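Local coordinates for protein 2-hydroxyisobutyryl-CoA synthetase (Aquincola tertiaricarbonis, PDB 6HDY) that belongs to the ANL superfamily of AMP-binding enzymes, with a large AMP-binding region followed by a smaller C-terminal domain, at residues A[298-303]-A[355-360]; A[315-320]-A[346-351]. All coordinates share one frame; numbering follows the deposited sequence.

Contact 1: residues A[298-303]-A[355-360]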
ATOM      1  N   LEU A 298       0.957  -7.563 -26.453  1.00 36.80           N
ATOM      2  CA  LEU A 298      -0.079  -8.338 -27.130  1.00 36.88           C
ATOM      3  C   LEU A 298      -1.437  -7.925 -26.508  1.00 39.83           C
ATOM      4  O   LEU A 298      -1.480  -7.530 -25.347  1.00 36.91           O
ATOM      5  CB  LEU A 298       0.125  -9.844 -26.897  1.00 37.10           C
ATOM      6  CG  LEU A 298       1.370 -10.539 -27.480  1.00 41.51           C
ATOM      7  CD1 LEU A 298       1.189 -12.030 -27.445  1.00 40.36           C
ATOM      8  CD2 LEU A 298       1.727 -10.029 -28.906  1.00 42.96           C
ATOM      9  N   CYS A 299      -2.521  -8.035 -27.275  1.00 38.40           N
ATOM     10  CA  CYS A 299      -3.886  -7.764 -26.836  1.00 37.42           C
ATOM     11  C   CYS A 299      -4.474  -9.105 -26.467  1.00 38.98           C
ATOM     12  O   CYS A 299      -4.865  -9.849 -27.359  1.00 39.75           O
ATOM     13  CB  CYS A 299      -4.701  -7.097 -27.945  1.00 39.14           C
ATOM     14  SG  CYS A 299      -4.011  -5.538 -28.540  1.00 43.27           S
ATOM     15  N   TRP A 300      -4.523  -9.427 -25.166  1.00 34.53           N
ATOM     16  CA  TRP A 300      -5.083 -10.681 -24.657  1.00 34.68           C
ATOM     17  C   TRP A 300      -6.614 -10.591 -24.751  1.00 38.60           C
ATOM     18  O   TRP A 300      -7.303 -10.318 -23.773  1.00 36.43           O
ATOM     19  CB  TRP A 300      -4.581 -10.943 -23.236  1.00 32.05           C
ATOM     20  CG  TRP A 300      -3.095 -11.101 -23.135  1.00 32.17           C
ATOM     21  CD1 TRP A 300      -2.151 -10.148 -23.372  1.00 33.96           C
ATOM     22  CD2 TRP A 300      -2.386 -12.263 -22.673  1.00 32.60           C
ATOM     23  NE1 TRP A 300      -0.894 -10.655 -23.139  1.00 33.84           N
ATOM     24  CE2 TRP A 300      -1.006 -11.946 -22.693  1.00 36.26           C
ATOM     25  CE3 TRP A 300      -2.784 -13.542 -22.230  1.00 34.03           C
ATOM     26  CZ2 TRP A 300      -0.014 -12.865 -22.292  1.00 35.77           C
ATOM     27  CZ3 TRP A 300      -1.805 -14.449 -21.843  1.00 35.26           C
ATOM     28  CH2 TRP A 300      -0.440 -14.111 -21.872  1.00 35.22           C
ATOM     29  N   GLN A 301      -7.111 -10.790 -25.991  1.00 37.28           N
ATOM     30  CA  GLN A 301      -8.485 -10.618 -26.459  1.00 37.29           C
ATOM     31  C   GLN A 301      -9.579 -11.368 -25.695  1.00 40.94           C
ATOM     32  O   GLN A 301     -10.702 -10.859 -25.617  1.00 39.19           O
ATOM     33  CB  GLN A 301      -8.569 -10.951 -27.957  1.00 39.44           C
ATOM     34  CG  GLN A 301      -7.824  -9.955 -28.865  1.00 42.52           C
ATOM     35  CD  GLN A 301      -8.325  -8.526 -28.774  1.00 52.43           C
ATOM     36  OE1 GLN A 301      -8.083  -7.806 -27.793  1.00 45.38           O
ATOM     37  NE2 GLN A 301      -8.978  -8.059 -29.823  1.00 38.60           N
ATOM     38  N   ASP A 302      -9.285 -12.576 -25.182  1.00 39.19           N
ATOM     39  CA  ASP A 302     -10.252 -13.382 -24.419  1.00 40.08           C
ATOM     40  C   ASP A 302     -10.361 -12.957 -22.943  1.00 43.36           C
ATOM     41  O   ASP A 302     -11.178 -13.527 -22.194  1.00 45.25           O
ATOM     42  CB  ASP A 302      -9.963 -14.883 -24.558  1.00 42.86           C
ATOM     43  CG  ASP A 302      -8.533 -15.227 -24.234  1.00 48.40           C
ATOM     44  OD1 ASP A 302      -7.657 -14.980 -25.092  1.00 46.29           O
ATOM     45  OD2 ASP A 302      -8.280 -15.704 -23.107  1.00 54.65           O
ATOM     46  N   ILE A 303      -9.538 -11.975 -22.519  1.00 36.60           N
ATOM     47  CA  ILE A 303      -9.593 -11.402 -21.167  1.00 35.36           C
ATOM     48  C   ILE A 303     -10.409 -10.085 -21.255  1.00 37.92           C
ATOM     49  O   ILE A 303     -11.402  -9.938 -20.560  1.00 38.67           O
ATOM     50  CB  ILE A 303      -8.180 -11.223 -20.512  1.00 37.34           C
ATOM     51  CG1 ILE A 303      -7.506 -12.607 -20.259  1.00 38.33           C
ATOM     52  CG2 ILE A 303      -8.300 -10.404 -19.192  1.00 36.31           C
ATOM     53  CD1 ILE A 303      -6.042 -12.611 -19.788  1.00 36.01           C
ATOM     54  N   CYS A 355       6.353 -15.708 -29.444  1.00 49.17           N
ATOM     55  CA  CYS A 355       5.866 -16.604 -28.391  1.00 48.30           C
ATOM     56  C   CYS A 355       4.856 -17.629 -28.938  1.00 53.96           C
ATOM     57  O   CYS A 355       4.650 -18.667 -28.316  1.00 53.21           O
ATOM     58  CB  CYS A 355       5.308 -15.830 -27.197  1.00 45.52           C
ATOM     59  SG  CYS A 355       3.804 -14.884 -27.543  1.00 46.83           S
ATOM     60  N   GLY A 356       4.287 -17.350 -30.114  1.00 51.97           N
ATOM     61  CA  GLY A 356       3.296 -18.221 -30.738  1.00 53.36           C
ATOM     62  C   GLY A 356       1.863 -17.969 -30.293  1.00 55.11           C
ATOM     63  O   GLY A 356       0.966 -18.749 -30.625  1.00 55.25           O
ATOM     64  N   ARG A 357       1.628 -16.887 -29.530  1.00 49.33           N
ATOM     65  CA  ARG A 357       0.279 -16.498 -29.118  1.00 47.25           C
ATOM     66  C   ARG A 357      -0.398 -15.820 -30.315  1.00 51.99           C
ATOM     67  O   ARG A 357       0.203 -14.958 -30.981  1.00 51.04           O
ATOM     68  CB  ARG A 357       0.295 -15.607 -27.864  1.00 42.53           C
ATOM     69  CG  ARG A 357       0.561 -16.404 -26.576  1.00 49.82           C
ATOM     70  CD  ARG A 357       0.780 -15.511 -25.369  1.00 42.97           C
ATOM     71  NE  ARG A 357       1.026 -16.281 -24.148  1.00 39.31           N
ATOM     72  CZ  ARG A 357       2.226 -16.622 -23.684  1.00 46.43           C
ATOM     73  NH1 ARG A 357       2.338 -17.293 -22.556  1.00 41.90           N
ATOM     74  NH2 ARG A 357       3.324 -16.292 -24.351  1.00 30.73           N
ATOM     75  N   THR A 358      -1.623 -16.255 -30.626  1.00 49.04           N
ATOM     76  CA  THR A 358      -2.386 -15.769 -31.786  1.00 48.79           C
ATOM     77  C   THR A 358      -3.221 -14.508 -31.465  1.00 51.37           C
ATOM     78  O   THR A 358      -4.435 -14.488 -31.686  1.00 52.42           O
ATOM     79  CB  THR A 358      -3.261 -16.908 -32.285  1.00 54.56           C
ATOM     80  OG1 THR A 358      -3.994 -17.369 -31.164  1.00 51.76           O
ATOM     81  CG2 THR A 358      -2.461 -18.066 -32.910  1.00 53.14           C
ATOM     82  N   TYR A 359      -2.562 -13.454 -30.959  1.00 44.83           N
ATOM     83  CA  TYR A 359      -3.196 -12.198 -30.557  1.00 41.56           C
ATOM     84  C   TYR A 359      -2.728 -11.015 -31.413  1.00 47.43           C
ATOM     85  O   TYR A 359      -1.548 -11.005 -31.800  1.00 47.24           O
ATOM     86  CB  TYR A 359      -2.797 -11.850 -29.096  1.00 38.63           C
ATOM     87  CG  TYR A 359      -3.381 -12.707 -27.992  1.00 36.16           C
ATOM     88  CD1 TYR A 359      -4.747 -12.978 -27.936  1.00 37.58           C
ATOM     89  CD2 TYR A 359      -2.588 -13.150 -26.939  1.00 34.65           C
ATOM     90  CE1 TYR A 359      -5.298 -13.705 -26.881  1.00 37.61           C
ATOM     91  CE2 TYR A 359      -3.125 -13.903 -25.894  1.00 34.80           C
ATOM     92  CZ  TYR A 359      -4.477 -14.192 -25.881  1.00 39.61           C
ATOM     93  OH  TYR A 359      -4.997 -14.962 -24.870  1.00 43.05           O
ATOM     94  N   PRO A 360      -3.563  -9.935 -31.565  1.00 43.21           N
ATOM     95  CA  PRO A 360      -3.066  -8.700 -32.203  1.00 43.07           C
ATOM     96  C   PRO A 360      -2.020  -8.088 -31.268  1.00 45.60           C
ATOM     97  O   PRO A 360      -2.001  -8.387 -30.061  1.00 44.31           O
ATOM     98  CB  PRO A 360      -4.306  -7.797 -32.270  1.00 43.95           C
ATOM     99  CG  PRO A 360      -5.468  -8.713 -32.061  1.00 48.32           C
ATOM    100  CD  PRO A 360      -4.959  -9.763 -31.127  1.00 43.23           C
TER
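Y359 OH donates a hydrogen bond to D302 OD1, 2.7 Å away, which accepts it with its syn lone pair, the side facing the other oxygen; the carboxylate and ring planes differ by only 19°. That second oxygen, OD2, forms salt bridges to R38 and R153, so both oxygens of this buried acid are engaged, and the two positive charges would be expected to keep it ionised.

The backbone at 299-300 lies over one face of the Y359 ring. W300 CA sits over the centre of that face, 3.8 Å from the ring centroid and 12° off its normal, a CH-pi contact, while L298 CD1 meets the ring edge near CD2. The five-membered ring of W300 is inclined 40° to the phenol, with CD2 3.7 Å from Y359 CE2. W300 is the centre of an inverse gamma turn, and D302, two residues on, meets the hydroxyl.

Farther out, R357, extended from CG to NE, crosses the indole obliquely, NE lying 3.5 Å from W300 CH2. The same NE is salt-bridged to E39 of helix 36-40. R357 NH2 gives a long hydrogen bond of 3.5 Å to C355 SG, which lies in the guanidinium plane; the backbone N of R357 also donates to this sulfur. L298 CD1 fills in against R357 CB.

The backbones join through C299 N and P360 O, 2.9 Å apart, and the P360 ring packs its CD on Q301 CG. The bond lies just ahead of the antiparallel pairing of the central strand 297-299 with the outer strand 361-362 of a small three-stranded sheet.

Contact 2: residues A[315-320]-A[346-351]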
ATOM      1  N   ARG A 315     -14.717   3.082 -35.261  1.00 47.09           N
ATOM      2  CA  ARG A 315     -14.657   1.810 -35.975  1.00 47.09           C
ATOM      3  C   ARG A 315     -13.205   1.384 -36.063  1.00 49.92           C
ATOM      4  O   ARG A 315     -12.325   2.248 -36.053  1.00 48.60           O
ATOM      5  CB  ARG A 315     -15.369   1.874 -37.334  1.00 49.37           C
ATOM      6  CG  ARG A 315     -16.889   1.728 -37.180  1.00 58.22           C
ATOM      7  CD  ARG A 315     -17.628   1.565 -38.489  1.00 66.83           C
ATOM      8  NE  ARG A 315     -18.315   2.800 -38.870  1.00 80.99           N
ATOM      9  CZ  ARG A 315     -17.947   3.587 -39.877  1.00 93.04           C
ATOM     10  NH1 ARG A 315     -18.626   4.696 -40.144  1.00 80.23           N
ATOM     11  NH2 ARG A 315     -16.902   3.265 -40.634  1.00 75.86           N
ATOM     12  N   ARG A 316     -12.943   0.057 -36.042  1.00 46.57           N
ATOM     13  CA  ARG A 316     -11.584  -0.484 -36.075  1.00 45.89           C
ATOM     14  C   ARG A 316     -10.819  -0.005 -37.304  1.00 50.93           C
ATOM     15  O   ARG A 316     -11.400   0.083 -38.386  1.00 53.51           O
ATOM     16  CB  ARG A 316     -11.590  -2.026 -36.027  1.00 46.36           C
ATOM     17  CG  ARG A 316     -11.989  -2.635 -34.675  1.00 46.37           C
ATOM     18  CD  ARG A 316     -12.319  -4.121 -34.803  1.00 48.18           C
ATOM     19  NE  ARG A 316     -13.465  -4.363 -35.691  1.00 51.06           N
ATOM     20  CZ  ARG A 316     -13.807  -5.549 -36.194  1.00 59.94           C
ATOM     21  NH1 ARG A 316     -13.098  -6.633 -35.901  1.00 42.53           N
ATOM     22  NH2 ARG A 316     -14.853  -5.658 -37.001  1.00 48.32           N
ATOM     23  N   VAL A 317      -9.537   0.367 -37.116  1.00 45.88           N
ATOM     24  CA  VAL A 317      -8.639   0.776 -38.202  1.00 45.85           C
ATOM     25  C   VAL A 317      -7.970  -0.513 -38.713  1.00 50.83           C
ATOM     26  O   VAL A 317      -7.826  -1.453 -37.912  1.00 49.75           O
ATOM     27  CB  VAL A 317      -7.592   1.866 -37.800  1.00 48.82           C
ATOM     28  CG1 VAL A 317      -8.269   3.151 -37.345  1.00 49.04           C
ATOM     29  CG2 VAL A 317      -6.591   1.380 -36.752  1.00 46.58           C
ATOM     30  N   PRO A 318      -7.560  -0.619 -40.007  1.00 49.33           N
ATOM     31  CA  PRO A 318      -6.890  -1.860 -40.457  1.00 49.31           C
ATOM     32  C   PRO A 318      -5.571  -2.077 -39.718  1.00 51.67           C
ATOM     33  O   PRO A 318      -5.018  -1.110 -39.183  1.00 50.13           O
ATOM     34  CB  PRO A 318      -6.627  -1.601 -41.957  1.00 52.95           C
ATOM     35  CG  PRO A 318      -7.545  -0.496 -42.336  1.00 57.33           C
ATOM     36  CD  PRO A 318      -7.652   0.359 -41.116  1.00 52.11           C
ATOM     37  N   TYR A 319      -5.061  -3.326 -39.687  1.00 48.65           N
ATOM     38  CA  TYR A 319      -3.766  -3.612 -39.064  1.00 47.84           C
ATOM     39  C   TYR A 319      -2.652  -2.895 -39.823  1.00 55.22           C
ATOM     40  O   TYR A 319      -2.702  -2.784 -41.048  1.00 57.39           O
ATOM     41  CB  TYR A 319      -3.512  -5.116 -38.972  1.00 49.11           C
ATOM     42  CG  TYR A 319      -4.505  -5.843 -38.094  1.00 49.57           C
ATOM     43  CD1 TYR A 319      -4.609  -5.554 -36.732  1.00 49.26           C
ATOM     44  CD2 TYR A 319      -5.348  -6.815 -38.621  1.00 51.27           C
ATOM     45  CE1 TYR A 319      -5.513  -6.237 -35.913  1.00 48.16           C
ATOM     46  CE2 TYR A 319      -6.267  -7.488 -37.818  1.00 51.49           C
ATOM     47  CZ  TYR A 319      -6.343  -7.201 -36.464  1.00 54.12           C
ATOM     48  OH  TYR A 319      -7.230  -7.895 -35.682  1.00 50.62           O
ATOM     49  N   GLY A 320      -1.695  -2.356 -39.086  1.00 52.03           N
ATOM     50  CA  GLY A 320      -0.617  -1.559 -39.663  1.00 53.19           C
ATOM     51  C   GLY A 320      -0.916  -0.075 -39.574  1.00 57.65           C
ATOM     52  O   GLY A 320      -0.071   0.750 -39.926  1.00 58.72           O
ATOM     53  N   THR A 346      -2.139   4.426 -30.426  1.00 38.48           N
ATOM     54  CA  THR A 346      -1.315   3.232 -30.641  1.00 37.84           C
ATOM     55  C   THR A 346      -1.366   2.820 -32.117  1.00 44.18           C
ATOM     56  O   THR A 346      -2.098   3.406 -32.911  1.00 45.42           O
ATOM     57  CB  THR A 346      -1.747   2.075 -29.694  1.00 42.26           C
ATOM     58  OG1 THR A 346      -0.711   1.096 -29.635  1.00 41.84           O
ATOM     59  CG2 THR A 346      -3.047   1.405 -30.129  1.00 38.77           C
ATOM     60  N   LEU A 347      -0.584   1.805 -32.458  1.00 41.16           N
ATOM     61  CA  LEU A 347      -0.556   1.135 -33.743  1.00 41.14           C
ATOM     62  C   LEU A 347      -0.682  -0.342 -33.386  1.00 42.81           C
ATOM     63  O   LEU A 347      -0.010  -0.822 -32.460  1.00 40.56           O
ATOM     64  CB  LEU A 347       0.764   1.392 -34.504  1.00 41.78           C
ATOM     65  CG  LEU A 347       0.790   0.890 -35.959  1.00 47.40           C
ATOM     66  CD1 LEU A 347       1.596   1.808 -36.825  1.00 50.29           C
ATOM     67  CD2 LEU A 347       1.363  -0.505 -36.062  1.00 46.94           C
ATOM     68  N   TRP A 348      -1.522  -1.056 -34.141  1.00 41.01           N
ATOM     69  CA  TRP A 348      -1.729  -2.489 -33.968  1.00 40.85           C
ATOM     70  C   TRP A 348      -1.486  -3.250 -35.280  1.00 46.81           C
ATOM     71  O   TRP A 348      -1.755  -2.727 -36.366  1.00 46.34           O
ATOM     72  CB  TRP A 348      -3.099  -2.830 -33.304  1.00 38.28           C
ATOM     73  CG  TRP A 348      -4.361  -2.743 -34.142  1.00 39.96           C
ATOM     74  CD1 TRP A 348      -4.565  -2.014 -35.284  1.00 44.06           C
ATOM     75  CD2 TRP A 348      -5.628  -3.330 -33.812  1.00 39.63           C
ATOM     76  NE1 TRP A 348      -5.861  -2.173 -35.722  1.00 43.79           N
ATOM     77  CE2 TRP A 348      -6.533  -2.980 -34.841  1.00 44.57           C
ATOM     78  CE3 TRP A 348      -6.085  -4.136 -32.746  1.00 39.89           C
ATOM     79  CZ2 TRP A 348      -7.875  -3.382 -34.820  1.00 44.54           C
ATOM     80  CZ3 TRP A 348      -7.398  -4.565 -32.752  1.00 41.77           C
ATOM     81  CH2 TRP A 348      -8.284  -4.175 -33.771  1.00 43.88           C
ATOM     82  N   THR A 349      -0.911  -4.458 -35.164  1.00 45.24           N
ATOM     83  CA  THR A 349      -0.614  -5.356 -36.291  1.00 47.36           C
ATOM     84  C   THR A 349      -1.111  -6.745 -35.931  1.00 52.01           C
ATOM     85  O   THR A 349      -1.413  -7.000 -34.760  1.00 51.27           O
ATOM     86  CB  THR A 349       0.887  -5.343 -36.651  1.00 51.40           C
ATOM     87  OG1 THR A 349       1.670  -5.642 -35.491  1.00 52.61           O
ATOM     88  CG2 THR A 349       1.332  -4.032 -37.273  1.00 44.47           C
ATOM     89  N   ASN A 350      -1.262  -7.616 -36.927  1.00 49.82           N
ATOM     90  CA  ASN A 350      -1.730  -8.974 -36.697  1.00 50.56           C
ATOM     91  C   ASN A 350      -0.815 -10.033 -37.335  1.00 56.31           C
ATOM     92  O   ASN A 350      -1.281 -11.057 -37.835  1.00 57.82           O
ATOM     93  CB  ASN A 350      -3.191  -9.149 -37.109  1.00 51.79           C
ATOM     94  CG  ASN A 350      -3.867 -10.330 -36.448  1.00 70.45           C
ATOM     95  OD1 ASN A 350      -3.509 -10.743 -35.336  1.00 68.16           O
ATOM     96  ND2 ASN A 350      -4.839 -10.922 -37.131  1.00 61.01           N
ATOM     97  N   ASP A 351       0.492  -9.814 -37.249  1.00 53.02           N
ATOM     98  CA  ASP A 351       1.457 -10.776 -37.774  1.00 55.30           C
ATOM     99  C   ASP A 351       1.844 -11.766 -36.671  1.00 60.37           C
ATOM    100  O   ASP A 351       1.615 -11.494 -35.496  1.00 56.11           O
ATOM    101  CB  ASP A 351       2.678 -10.050 -38.341  1.00 57.11           C
ATOM    102  CG  ASP A 351       2.300  -9.041 -39.402  1.00 68.53           C
ATOM    103  OD1 ASP A 351       1.381  -9.335 -40.203  1.00 69.34           O
ATOM    104  OD2 ASP A 351       2.888  -7.940 -39.407  1.00 77.25           O
TER
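W348 fills the tight part of this contact, its indole met at the edge by a backbone carbonyl and over one face by a tyrosine. NE1 donates to V317 O at 3.0 Å; the oxygen lies in the indole plane, although the nitrogen stands 43° out of the carbonyl plane. Over the face comes the edge of Y319 in an edge-to-face pair with planes at 50°, CE1 lying 3.6 Å from W348 CE2. The phenol is itself packed closely by N350, which lies alongside it, pointing the same way, its CB 3.5 Å from the ring centroid in a CH-pi contact over the centre of one face. The W348 carbonyl meanwhile accepts a nearly straight bond of 2.7 Å from G320 N.

The outer side is looser. Y319 is exposed to solvent, and R316 approaches the indole only through its aliphatic part, CG being 4.1 Å from W348 CH2, while its guanidinium makes salt bridges to E86 and E89 on helix 85-91.

W348 also touches V308 of strand 304-310 and L362 of strand 361-362, where the loop after the outer strand 315-316 packs against the residues following strand 340-347.

In the fold
Contact 2 is nested along the chain inside the loop that contact 1 closes, and the centres of the two lie about 13 Å apart on the same side of the chain's centre. They meet at P360, whose CB is 4.1 Å from W348 CE3 and whose CA is 3.8 Å from N350 OD1. P360, just before strand 361-362, thus packs against residues that follow strand 340-347 of the five-stranded sheet. Neither contact reaches the ligands: the side chains of C299 and L347 are each about 12 Å from the bound adenylate-type ligand, the 5'-phosphoryl adenosine ester of (3S)-3-hydroxybutanoate, and that of W300 is about 13 Å from (3S)-3-hydroxybutanoic acid.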